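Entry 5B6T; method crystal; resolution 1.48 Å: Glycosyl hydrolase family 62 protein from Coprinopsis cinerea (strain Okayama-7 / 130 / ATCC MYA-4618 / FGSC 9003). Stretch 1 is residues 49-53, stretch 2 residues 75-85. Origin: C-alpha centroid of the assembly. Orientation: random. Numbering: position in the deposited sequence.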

# COMPACT_ATOMS: atom_id res chain seq x y z
N GLY A 49 -5.58 18.03 -5.70
CA GLY A 49 -6.06 16.69 -6.00
C GLY A 49 -4.98 15.62 -6.02
O GLY A 49 -3.82 15.88 -5.67
N TYR A 50 -5.44 14.44 -6.40
CA TYR A 50 -4.64 13.23 -6.45
C TYR A 50 -4.72 12.60 -7.80
O TYR A 50 -5.79 12.52 -8.41
CB TYR A 50 -5.17 12.22 -5.45
CG TYR A 50 -4.81 12.53 -4.02
CD1 TYR A 50 -5.46 13.52 -3.31
CD2 TYR A 50 -3.83 11.80 -3.38
CE1 TYR A 50 -5.11 13.82 -2.00
CE2 TYR A 50 -3.48 12.06 -2.09
CZ TYR A 50 -4.11 13.07 -1.38
OH TYR A 50 -3.72 13.29 -0.07
N ASN A 51 -3.59 12.07 -8.27
CA ASN A 51 -3.57 11.17 -9.43
C ASN A 51 -2.40 10.18 -9.17
O ASN A 51 -1.95 10.02 -8.04
CB ASN A 51 -3.52 11.97 -10.76
CG ASN A 51 -4.10 11.21 -11.97
OD1 ASN A 51 -5.24 11.43 -12.40
ND2 ASN A 51 -3.28 10.40 -12.58
N LEU A 52 -1.93 9.51 -10.21
CA LEU A 52 -0.98 8.41 -10.06
C LEU A 52 0.20 8.62 -10.98
O LEU A 52 0.07 9.13 -12.09
CB LEU A 52 -1.65 7.07 -10.41
CG LEU A 52 -2.83 6.63 -9.53
CD1 LEU A 52 -3.50 5.37 -10.07
CD2 LEU A 52 -2.41 6.38 -8.09
N VAL A 53 1.35 8.16 -10.51
CA VAL A 53 2.59 8.23 -11.28
C VAL A 53 3.31 6.86 -11.26
O VAL A 53 3.24 6.12 -10.26
CB VAL A 53 3.47 9.37 -10.75
CG1 VAL A 53 3.94 9.11 -9.33
CG2 VAL A 53 4.63 9.67 -11.70
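Stretch 2 75-85: PLGTGYRAAPQ

How does stretch 2 run relative to stretch 1? Stretch 1 is extended throughout, a strand from Gly49 to Val53 that continues later in the chain. Stretch 2 begins as loop or turn at Pro75, and becomes a strand from Ala82 to Gln85. The two strands run in nearly the same direction, with 23° between their N-to-C axes and a closest approach of 6.6 Å. The backbones come nearest just before the second strand begins: Asn51 CA lies 4.6 Å from Arg81 CA, and Tyr50 CA lies 5.3 Å from Tyr80 CA. One hydrogen bond crosses between the stretches, from Arg81 N to Tyr50 O at 3.2 Å, with a nearly straight N-H...O angle of 163°. The same carbonyl receives a CA-H...O contact from Tyr80, 3.4 Å from Tyr80 CA to Tyr50 O, so two successive residues of stretch 2 approach a single acceptor.

What does Leu52, the residue with the largest covered area, rest against? Its CA-to-CB bond points toward stretch 2, and with chi1 in m and chi2 in t its two methyls reach different neighbours. Leu52 CD1 lies 3.9 Å from Arg81 CB and 4.1 Å from Leu76 CD1, while Leu52 CD2 packs 3.8 Å from Pro84 CD and 3.9 Å from Ala82 CA. One leucine thus touches both the loop and the strand of stretch 2, and these contacts are held by apolar packing. Val53, the next residue, points away, as the alternation of an extended strand leads one to expect.

How does Tyr50 meet the second stretch? Its CA-to-CB bond points toward stretch 2, but the end of the side chain leads away, and its hydroxyl is hydrogen-bonded elsewhere in the structure. The contact therefore falls nearer the base of the side chain: Tyr50 CB is 3.7 Å from Tyr80 CE1, and Tyr50 CD2 is 3.9 Å from Ala82 CB. Tyr80 behaves in the reverse sense, starting away from stretch 1 and bringing its end nearer. The two rings meet obliquely, their centroids 5.9 Å apart and their planes at 64°.

What surrounds Asn51, between these two residues? Its CA-to-CB bond points sideways, yet the end of its side chain comes nearer to stretch 2, into the bend formed by Gly77, Thr78 and Gly79. Its backbone is also close, with Asn51 CA 3.2 Å from Arg81 O. The bend is tied together by Arg81, whose side chain folds back on its own stretch: Arg81 NH2 and Arg81 NE donate hydrogen bonds to Leu76 O at 2.9 and 3.0 Å, and Arg81 NH1 donates one to Tyr80 O at 2.9 Å. Glycine suits the turn at Gly79, where a CB would be crowded by Arg81 NH1 and jammed against the preceding carbonyl; at Gly77, the positive phi of 80° likewise favours glycine.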

# COMPACT_ATOMS: atom_id res chain seq x y z
N PRO A 75 -4.82 6.00 -20.85
CA PRO A 75 -6.28 5.97 -20.74
C PRO A 75 -6.80 6.04 -19.29
O PRO A 75 -7.89 6.52 -19.04
CB PRO A 75 -6.64 4.67 -21.43
CG PRO A 75 -5.58 4.54 -22.51
CD PRO A 75 -4.32 5.02 -21.83
N LEU A 76 -5.97 5.62 -18.32
CA LEU A 76 -6.31 5.80 -16.91
C LEU A 76 -6.81 7.23 -16.60
O LEU A 76 -7.79 7.41 -15.88
CB LEU A 76 -5.08 5.44 -16.06
CG LEU A 76 -5.28 5.43 -14.55
CD1 LEU A 76 -4.44 4.34 -13.88
CD2 LEU A 76 -4.94 6.78 -13.91
N GLY A 77 -6.14 8.22 -17.17
CA GLY A 77 -6.73 9.56 -17.34
C GLY A 77 -6.72 10.48 -16.14
O GLY A 77 -6.26 10.11 -15.07
N THR A 78 -7.13 11.73 -16.39
CA THR A 78 -7.29 12.73 -15.36
C THR A 78 -8.50 12.47 -14.48
O THR A 78 -9.36 11.63 -14.78
CB THR A 78 -7.42 14.15 -15.97
OG1 THR A 78 -8.52 14.18 -16.88
CG2 THR A 78 -6.14 14.58 -16.66
N GLY A 79 -8.51 13.17 -13.37
CA GLY A 79 -9.49 13.00 -12.34
C GLY A 79 -8.82 12.44 -11.13
O GLY A 79 -7.61 12.25 -11.12
N TYR A 80 -9.60 12.18 -10.10
CA TYR A 80 -9.08 11.66 -8.86
C TYR A 80 -8.77 10.16 -8.98
O TYR A 80 -9.66 9.37 -9.34
CB TYR A 80 -10.11 11.88 -7.75
CG TYR A 80 -9.74 11.26 -6.42
CD1 TYR A 80 -8.95 11.93 -5.52
CD2 TYR A 80 -10.17 9.99 -6.11
CE1 TYR A 80 -8.60 11.36 -4.30
CE2 TYR A 80 -9.83 9.41 -4.90
CZ TYR A 80 -9.06 10.11 -4.01
OH TYR A 80 -8.72 9.54 -2.81
N ARG A 81 -7.52 9.80 -8.69
CA ARG A 81 -7.12 8.40 -8.49
C ARG A 81 -6.05 8.44 -7.41
O ARG A 81 -5.20 9.33 -7.40
CB ARG A 81 -6.53 7.74 -9.76
CG ARG A 81 -7.50 7.57 -10.92
CD ARG A 81 -7.40 8.75 -11.87
NE ARG A 81 -8.15 8.54 -13.11
CZ ARG A 81 -9.47 8.65 -13.23
NH1 ARG A 81 -10.23 8.98 -12.19
NH2 ARG A 81 -10.02 8.49 -14.42
N ALA A 82 -6.06 7.46 -6.51
CA ALA A 82 -5.07 7.43 -5.42
C ALA A 82 -4.85 6.03 -4.87
O ALA A 82 -5.75 5.18 -4.93
CB ALA A 82 -5.45 8.36 -4.30
N ALA A 83 -3.65 5.85 -4.33
CA ALA A 83 -3.25 4.67 -3.54
C ALA A 83 -3.27 3.37 -4.35
O ALA A 83 -4.16 2.52 -4.21
CB ALA A 83 -4.06 4.56 -2.24
N PRO A 84 -2.26 3.21 -5.19
CA PRO A 84 -2.25 2.10 -6.12
C PRO A 84 -1.70 0.78 -5.53
O PRO A 84 -0.93 0.79 -4.56
CB PRO A 84 -1.32 2.61 -7.22
CG PRO A 84 -0.32 3.45 -6.49
CD PRO A 84 -1.10 4.10 -5.39
N GLN A 85 -2.06 -0.34 -6.18
CA GLN A 85 -1.50 -1.65 -5.90
C GLN A 85 -1.32 -2.33 -7.24
O GLN A 85 -2.30 -2.54 -7.93
CB GLN A 85 -2.41 -2.51 -5.02
CG GLN A 85 -1.79 -3.87 -4.72
CD GLN A 85 -2.80 -4.92 -4.34
OE1 GLN A 85 -3.97 -4.85 -4.68
NE2 GLN A 85 -2.32 -5.95 -3.67